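Cyclopropane mycolic acid synthase 1 (PDB 1KPH) converts a double bond at the distal position of an alpha mycolic acid into a cyclopropane ring, using S-adenosyl-L-methionine as the source of the methylene group. Local coordinates at residues A[7-10]-A[11-15]; A[230-233]-A[234-238]; A[270-274]-A[275-279]. One frame throughout, in Å; residues are numbered along the deposited sequence.

Interaction 1 (A[7-10]-A[11-15]). With SAH (S-adenosyl-L-homocysteine), chain F.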
# COMPACT_ATOMS: atom_id res chain seq x y z
N PRO A 7 -13.65 -9.91 -6.03
CA PRO A 7 -12.92 -8.69 -5.68
C PRO A 7 -13.79 -7.44 -5.86
O PRO A 7 -14.66 -7.42 -6.73
CB PRO A 7 -11.73 -8.70 -6.63
CG PRO A 7 -11.47 -10.16 -6.81
CD PRO A 7 -12.86 -10.73 -6.98
N HIS A 8 -13.54 -6.42 -5.05
CA HIS A 8 -14.31 -5.18 -5.14
C HIS A 8 -13.68 -4.27 -6.19
O HIS A 8 -13.16 -3.20 -5.86
CB HIS A 8 -14.35 -4.47 -3.79
CG HIS A 8 -14.87 -5.32 -2.67
ND1 HIS A 8 -14.07 -6.19 -1.96
CD2 HIS A 8 -16.11 -5.45 -2.14
CE1 HIS A 8 -14.79 -6.81 -1.04
NE2 HIS A 8 -16.03 -6.37 -1.13
N PHE A 9 -13.73 -4.69 -7.45
CA PHE A 9 -13.17 -3.91 -8.54
C PHE A 9 -13.69 -2.48 -8.56
O PHE A 9 -12.91 -1.53 -8.66
CB PHE A 9 -13.48 -4.57 -9.89
CG PHE A 9 -12.75 -5.86 -10.13
CD1 PHE A 9 -13.19 -7.04 -9.56
CD2 PHE A 9 -11.62 -5.89 -10.95
CE1 PHE A 9 -12.53 -8.25 -9.80
CE2 PHE A 9 -10.95 -7.09 -11.20
CZ PHE A 9 -11.41 -8.27 -10.63
N ALA A 10 -15.01 -2.32 -8.46
CA ALA A 10 -15.63 -1.00 -8.49
C ALA A 10 -15.08 -0.00 -7.47
O ALA A 10 -14.61 1.07 -7.85
CB ALA A 10 -17.14 -1.13 -8.32
N ASN A 11 -15.15 -0.35 -6.19
CA ASN A 11 -14.67 0.54 -5.13
C ASN A 11 -13.19 0.90 -5.27
O ASN A 11 -12.82 2.07 -5.15
CB ASN A 11 -14.88 -0.09 -3.75
CG ASN A 11 -16.35 -0.24 -3.40
OD1 ASN A 11 -17.13 0.69 -3.56
ND2 ASN A 11 -16.72 -1.41 -2.90
N VAL A 12 -12.36 -0.11 -5.50
CA VAL A 12 -10.93 0.10 -5.65
C VAL A 12 -10.67 0.95 -6.88
O VAL A 12 -9.91 1.91 -6.83
CB VAL A 12 -10.18 -1.23 -5.76
CG1 VAL A 12 -8.71 -0.99 -6.09
CG2 VAL A 12 -10.31 -2.00 -4.46
N GLN A 13 -11.32 0.59 -7.98
CA GLN A 13 -11.16 1.33 -9.23
C GLN A 13 -11.68 2.76 -9.08
O GLN A 13 -11.22 3.66 -9.78
CB GLN A 13 -11.90 0.62 -10.36
CG GLN A 13 -11.19 -0.61 -10.88
CD GLN A 13 -11.99 -1.35 -11.94
OE1 GLN A 13 -12.65 -0.73 -12.78
NE2 GLN A 13 -11.91 -2.68 -11.93
N ALA A 14 -12.63 2.96 -8.18
CA ALA A 14 -13.19 4.29 -7.96
C ALA A 14 -12.08 5.29 -7.65
O ALA A 14 -12.15 6.46 -8.05
CB ALA A 14 -14.21 4.26 -6.83
N HIS A 15 -11.06 4.83 -6.94
CA HIS A 15 -9.95 5.70 -6.56
C HIS A 15 -8.77 5.71 -7.53
O HIS A 15 -8.41 6.76 -8.06
CB HIS A 15 -9.44 5.31 -5.17
CG HIS A 15 -8.39 6.25 -4.63
ND1 HIS A 15 -8.71 7.39 -3.94
CD2 HIS A 15 -7.04 6.23 -4.74
CE1 HIS A 15 -7.60 8.04 -3.63
NE2 HIS A 15 -6.57 7.36 -4.11
N SAH F . 1.66 -1.34 -3.32
CA SAH F . 1.66 -0.16 -4.19
CB SAH F . 0.24 0.40 -4.38
CG SAH F . -0.65 0.63 -3.14
C SAH F . 2.57 0.94 -3.62
OXT SAH F . 2.82 1.93 -4.32
C5' SAH F . -3.35 -0.13 -3.22
C4' SAH F . -3.14 -1.22 -4.27
O4' SAH F . -3.65 -2.51 -3.85
C3' SAH F . -3.82 -0.90 -5.60
O3' SAH F . -2.90 -1.21 -6.68
C2' SAH F . -5.04 -1.79 -5.60
O2' SAH F . -5.50 -2.08 -6.93
C1' SAH F . -4.55 -3.00 -4.88
N9 SAH F . -5.62 -3.82 -4.31
C8 SAH F . -6.67 -3.48 -3.51
N7 SAH F . -7.47 -4.44 -3.15
C5 SAH F . -6.89 -5.54 -3.78
C6 SAH F . -7.23 -7.05 -3.83
N6 SAH F . -8.29 -7.58 -3.20
N1 SAH F . -6.40 -7.85 -4.58
C2 SAH F . -5.33 -7.30 -5.21
N3 SAH F . -4.92 -6.00 -5.23
C4 SAH F . -5.76 -5.18 -4.49
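Gln13 reaches back over the first turn of helix 9-16 to Phe9, four residues earlier. Its CB lies 2.9 Å from Phe9 O, the carbonyl that also accepts the helical bond from Gln13 N. With chi1 at -76°, CG stays beside the backbone N and packs against the same oxygen. The chain runs extended from CB through CG, which brings the amide carbon CD to 3.4 Å from Phe9 O; beyond it Gln13 NE2 comes to 3.2 Å from Phe9 CB. NE2 lies at the ring edge by CD2, near the ring plane, and the amide is turned 89° from the ring. NE2 has a weak hydrogen bond to Leu95 O.

The helix starts at His8, its N-cap residue and the centre of an inverse gamma turn; His8 O takes the N-H of Val12 N at 3.2 Å. Val12 borders the cofactor, its CG1 3.5 Å from O2' of S-adenosyl-L-homocysteine. Helix 9-16 therefore flanks the cofactor pocket through Val12, while Phe9 touches Gln125, Asn11 touches Pro201 just beyond helix 186-199, and Gln13 lies beside Lys97 at the start of helix 97-109.

Interaction 2 (A[230-233]-A[234-238]). With 10A (didecyl-dimethyl-ammonium), chain G; CO3 (carbonate ion), chain E.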
# COMPACT_ATOMS: atom_id res chain seq x y z
N PRO A 230 6.03 8.29 11.97
CA PRO A 230 6.46 9.66 11.67
C PRO A 230 6.79 9.89 10.20
O PRO A 230 6.66 11.01 9.70
CB PRO A 230 7.67 9.84 12.57
CG PRO A 230 8.26 8.46 12.61
CD PRO A 230 7.02 7.60 12.82
N HIS A 231 7.23 8.84 9.52
CA HIS A 231 7.58 8.97 8.11
C HIS A 231 6.38 9.26 7.22
O HIS A 231 6.53 9.87 6.16
CB HIS A 231 8.26 7.69 7.63
CG HIS A 231 9.57 7.40 8.31
ND1 HIS A 231 10.72 8.09 8.01
CD2 HIS A 231 9.89 6.52 9.28
CE1 HIS A 231 11.71 7.64 8.77
NE2 HIS A 231 11.23 6.69 9.55
N TYR A 232 5.18 8.87 7.64
CA TYR A 232 4.01 9.10 6.80
C TYR A 232 3.52 10.54 6.77
O TYR A 232 3.01 11.01 5.75
CB TYR A 232 2.85 8.18 7.21
CG TYR A 232 2.16 7.55 6.02
CD1 TYR A 232 2.05 8.24 4.81
CD2 TYR A 232 1.63 6.26 6.09
CE1 TYR A 232 1.45 7.67 3.70
CE2 TYR A 232 1.02 5.68 4.97
CZ TYR A 232 0.93 6.38 3.79
OH TYR A 232 0.36 5.81 2.68
N ALA A 233 3.66 11.25 7.89
CA ALA A 233 3.24 12.65 7.93
C ALA A 233 4.07 13.44 6.93
O ALA A 233 3.55 14.31 6.22
CB ALA A 233 3.42 13.22 9.34
N LYS A 234 5.36 13.13 6.85
CA LYS A 234 6.25 13.81 5.92
C LYS A 234 5.92 13.41 4.48
O LYS A 234 5.84 14.26 3.59
CB LYS A 234 7.71 13.46 6.23
CG LYS A 234 8.72 14.25 5.40
CD LYS A 234 10.13 13.89 5.81
CE LYS A 234 11.17 14.73 5.09
NZ LYS A 234 12.53 14.42 5.63
N THR A 235 5.71 12.12 4.25
CA THR A 235 5.36 11.64 2.92
C THR A 235 4.12 12.40 2.44
O THR A 235 4.09 12.96 1.34
CB THR A 235 5.04 10.12 2.92
OG1 THR A 235 6.18 9.39 3.38
CG2 THR A 235 4.67 9.65 1.53
N LEU A 236 3.09 12.43 3.29
CA LEU A 236 1.85 13.12 2.98
C LEU A 236 2.04 14.62 2.80
O LEU A 236 1.41 15.23 1.94
CB LEU A 236 0.81 12.83 4.07
CG LEU A 236 0.24 11.41 4.04
CD1 LEU A 236 -0.38 11.05 5.39
CD2 LEU A 236 -0.80 11.32 2.94
N ASP A 237 2.91 15.22 3.61
CA ASP A 237 3.18 16.65 3.48
C ASP A 237 3.80 16.92 2.11
O ASP A 237 3.44 17.90 1.45
CB ASP A 237 4.13 17.15 4.58
CG ASP A 237 3.47 17.24 5.95
OD1 ASP A 237 2.23 17.36 6.02
OD2 ASP A 237 4.20 17.21 6.96
N LEU A 238 4.71 16.05 1.69
CA LEU A 238 5.37 16.22 0.39
C LEU A 238 4.40 15.99 -0.76
O LEU A 238 4.51 16.64 -1.80
CB LEU A 238 6.56 15.26 0.26
CG LEU A 238 7.72 15.45 1.24
CD1 LEU A 238 8.87 14.52 0.87
CD2 LEU A 238 8.21 16.89 1.20
C1 10A G . -11.30 4.16 8.86
C2 10A G . -11.44 3.85 7.36
C3 10A G . -10.05 3.75 6.72
C4 10A G . -10.04 3.47 5.21
C5 10A G . -8.57 3.42 4.77
C6 10A G . -8.33 3.21 3.26
C7 10A G . -6.80 3.25 3.10
C8 10A G . -6.30 3.22 1.65
C9 10A G . -4.76 3.34 1.68
C10 10A G . -4.22 3.53 0.26
N1 10A G . -2.75 3.90 -0.02
C11 10A G . -2.65 4.10 -1.52
C12 10A G . -1.82 2.77 0.34
C13 10A G . -2.21 5.14 0.71
C14 10A G . -2.88 6.55 0.61
C15 10A G . -2.44 7.60 1.66
C16 10A G . -2.72 7.33 3.15
C17 10A G . -4.21 7.28 3.51
C18 10A G . -4.47 7.04 5.00
C19 10A G . -5.98 7.02 5.29
C20 10A G . -6.21 6.83 6.80
C21 10A G . -7.70 6.84 7.15
C22 10A G . -7.84 6.67 8.66
C CO3 E . 0.62 2.52 3.42
O1 CO3 E . 2.04 2.91 3.65
O2 CO3 E . -0.28 3.43 2.96
O3 CO3 E . 0.21 1.24 3.68
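Two hydrogen bonds converge on His231 O, both from Thr235. Thr235 N gives the ordinary helical bond to His231 O at 3.1 Å, and the hydroxyl Thr235 OG1 adds a second to His231 O at 2.8 Å. They arrive from opposite faces of the carbonyl plane, OG1 from 37° above it. A chi1 of -60° sets OG1 beside its own backbone N, which lets it fold back onto the preceding turn; the same OG1 is also hydrogen-bonded to Ala36 N, linking the helix to the loop that carries Cys35. Leu236 N to Tyr232 O and Asp237 N to Ala233 O continue the i to i+4 ladder.

This is the first part of helix 229-245, which follows strand 221-227, an outer strand of the sheet in this Rossmann-like methyltransferase fold. Here the helix presents Tyr232 to the didecyl-dimethyl-ammonium pocket, probably where the lipid substrate binds. Tyr232 OH donates a very short hydrogen bond, 2.5 Å, to O2 of the bound carbonate; that oxygen lies at the ring edge in the ring plane. His167 NE2 and Cys35 N also hydrogen-bond the ion. Tyr232 OH is 3.3 Å from C13 of didecyl-dimethyl-ammonium, close to its charged nitrogen.

The apolar contacts sit nearer the helix. Leu236 CG comes to 3.7 Å from Tyr232 CD1, the branched end of the leucine crossing the base of the ring at a slant, and Leu236 CD1 touches the same ring carbon. Leu236 also packs on helix 256-275, against Ala270 and Cys269, the latter probably the active-site residue, as in relatives.

Interaction 3 (A[270-274]-A[275-279])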
# COMPACT_ATOMS: atom_id res chain seq x y z
N ALA A 270 -2.21 13.61 6.99
CA ALA A 270 -0.90 14.02 7.50
C ALA A 270 -0.98 14.38 8.98
O ALA A 270 -0.11 14.01 9.77
CB ALA A 270 -0.38 15.20 6.69
N GLU A 271 -2.03 15.11 9.36
CA GLU A 271 -2.20 15.50 10.76
C GLU A 271 -2.56 14.29 11.61
O GLU A 271 -2.11 14.17 12.75
CB GLU A 271 -3.28 16.57 10.88
CG GLU A 271 -2.95 17.87 10.17
CD GLU A 271 -1.67 18.52 10.68
OE1 GLU A 271 -1.20 19.48 10.03
OE2 GLU A 271 -1.15 18.07 11.72
N MET A 272 -3.37 13.40 11.04
CA MET A 272 -3.78 12.20 11.75
C MET A 272 -2.56 11.38 12.16
O MET A 272 -2.53 10.81 13.26
CB MET A 272 -4.72 11.36 10.88
CG MET A 272 -6.12 11.22 11.44
SD MET A 272 -6.89 12.80 11.87
CE MET A 272 -6.53 12.91 13.63
N PHE A 273 -1.56 11.31 11.29
CA PHE A 273 -0.35 10.57 11.60
C PHE A 273 0.51 11.36 12.57
O PHE A 273 1.14 10.80 13.46
CB PHE A 273 0.45 10.24 10.34
CG PHE A 273 -0.04 9.02 9.60
CD1 PHE A 273 -0.75 9.14 8.42
CD2 PHE A 273 0.20 7.75 10.12
CE1 PHE A 273 -1.23 8.01 7.75
CE2 PHE A 273 -0.27 6.61 9.46
CZ PHE A 273 -0.98 6.74 8.27
N ARG A 274 0.52 12.69 12.40
CA ARG A 274 1.31 13.56 13.26
C ARG A 274 0.87 13.44 14.72
O ARG A 274 1.70 13.34 15.62
CB ARG A 274 1.19 15.02 12.80
CG ARG A 274 2.53 15.72 12.57
CD ARG A 274 2.35 17.23 12.38
NE ARG A 274 1.57 17.57 11.19
CZ ARG A 274 2.02 17.46 9.94
NH1 ARG A 274 3.25 17.03 9.70
NH2 ARG A 274 1.22 17.77 8.92
N ILE A 275 -0.44 13.44 14.95
CA ILE A 275 -0.98 13.34 16.31
C ILE A 275 -1.02 11.91 16.86
O ILE A 275 -1.18 11.70 18.06
CB ILE A 275 -2.39 13.97 16.40
CG1 ILE A 275 -2.86 13.99 17.86
CG2 ILE A 275 -3.37 13.20 15.53
CD1 ILE A 275 -4.14 14.76 18.08
N GLY A 276 -0.90 10.93 15.97
CA GLY A 276 -0.90 9.54 16.41
C GLY A 276 -2.19 8.74 16.42
O GLY A 276 -2.22 7.66 17.01
N TYR A 277 -3.25 9.23 15.78
CA TYR A 277 -4.50 8.48 15.76
C TYR A 277 -4.39 7.28 14.84
O TYR A 277 -5.13 6.31 14.98
CB TYR A 277 -5.68 9.36 15.33
CG TYR A 277 -6.08 10.39 16.36
CD1 TYR A 277 -7.33 11.00 16.32
CD2 TYR A 277 -5.19 10.76 17.37
CE1 TYR A 277 -7.69 11.97 17.27
CE2 TYR A 277 -5.54 11.72 18.32
CZ TYR A 277 -6.78 12.32 18.26
OH TYR A 277 -7.10 13.27 19.20
N ILE A 278 -3.46 7.34 13.89
CA ILE A 278 -3.24 6.24 12.97
C ILE A 278 -1.76 5.93 12.88
O ILE A 278 -0.92 6.79 13.14
CB ILE A 278 -3.80 6.54 11.56
CG1 ILE A 278 -3.29 7.89 11.07
CG2 ILE A 278 -5.33 6.52 11.61
CD1 ILE A 278 -3.88 8.31 9.73
N ASP A 279 -1.44 4.69 12.52
CA ASP A 279 -0.07 4.23 12.44
C ASP A 279 0.08 3.45 11.13
O ASP A 279 -0.89 3.25 10.40
CB ASP A 279 0.21 3.31 13.64
CG ASP A 279 1.69 3.06 13.89
OD1 ASP A 279 2.54 3.48 13.09
OD2 ASP A 279 2.00 2.42 14.92
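Arg274 and Glu271, one turn apart near the end of helix 256-275, form a salt bridge that holds the guanidinium side-on. Arg274 NE reaches Glu271 OE2 at 2.8 Å and Arg274 NH2 reaches Glu271 OE1 at 3.2 Å, one nitrogen to each oxygen. Both nitrogens meet the carboxylate from above its plane, while OE2 lies in the plane of the guanidinium. The third nitrogen, NH1, makes a second salt bridge, to Asp237 OD2 of helix 229-245.

Next come the backbone bonds that close the helix. Ile275 N donates to Glu271 O in the regular manner. Then Tyr277 N reaches back to Met272 O at 3.1 Å and Gly276 N bonds weakly to Phe273 O: a Schellman motif, with Gly276 as its C' residue at a positive phi of 94°. The chain turns through it directly into strand 278-286.

Side chains from the helix end and the strand start pack against each other beside the turn. Ile278 CD1 sits over one face of the Phe273 ring, a CH-pi contact 3.5 Å from the ring centroid. A chi1 of 51° wedges Ile278 CG1 between its backbone N and carbonyl carbon and aims CD1 at the helix, where Ile278 CD1 also presses on Met272 CB at 3.4 Å, tighter than usual. Met272 bends at chi2 and chi3 so that its CE lies 3.4 Å from Tyr277 CD1 and touches Ile275 CG2. Tyr277 OH is hydrogen-bonded to Pro183 O. The charged pair lies at the surface, while Met272, Phe273, Tyr277 and Ile278 are buried, consistent with an apolar junction between helix end and strand; Ile278 borders the didecyl-dimethyl-ammonium site.

From the N terminus, interaction 1 comes first, starting helix 9-16 beside the cofactor; interactions 2 and 3 follow far along the chain, in series with it and with each other. Each is local, so none closes a long loop and none nests or crosses. Interaction 1 stands apart, its centre about 25 Å from that of 230-238 and about 26 Å from that of 270-279. Interactions 2 and 3 touch: the Asp237 OD2 to Arg274 NH1 salt bridge, at 2.9 Å, and the stacked rings of Tyr232 and Phe273 join helix 229-245 to the end of helix 256-275. Tyr232 and Ile278 both line the didecyl-dimethyl-ammonium pocket, and interaction 3 joins helix 256-275 to strand 278-286 of the sheet.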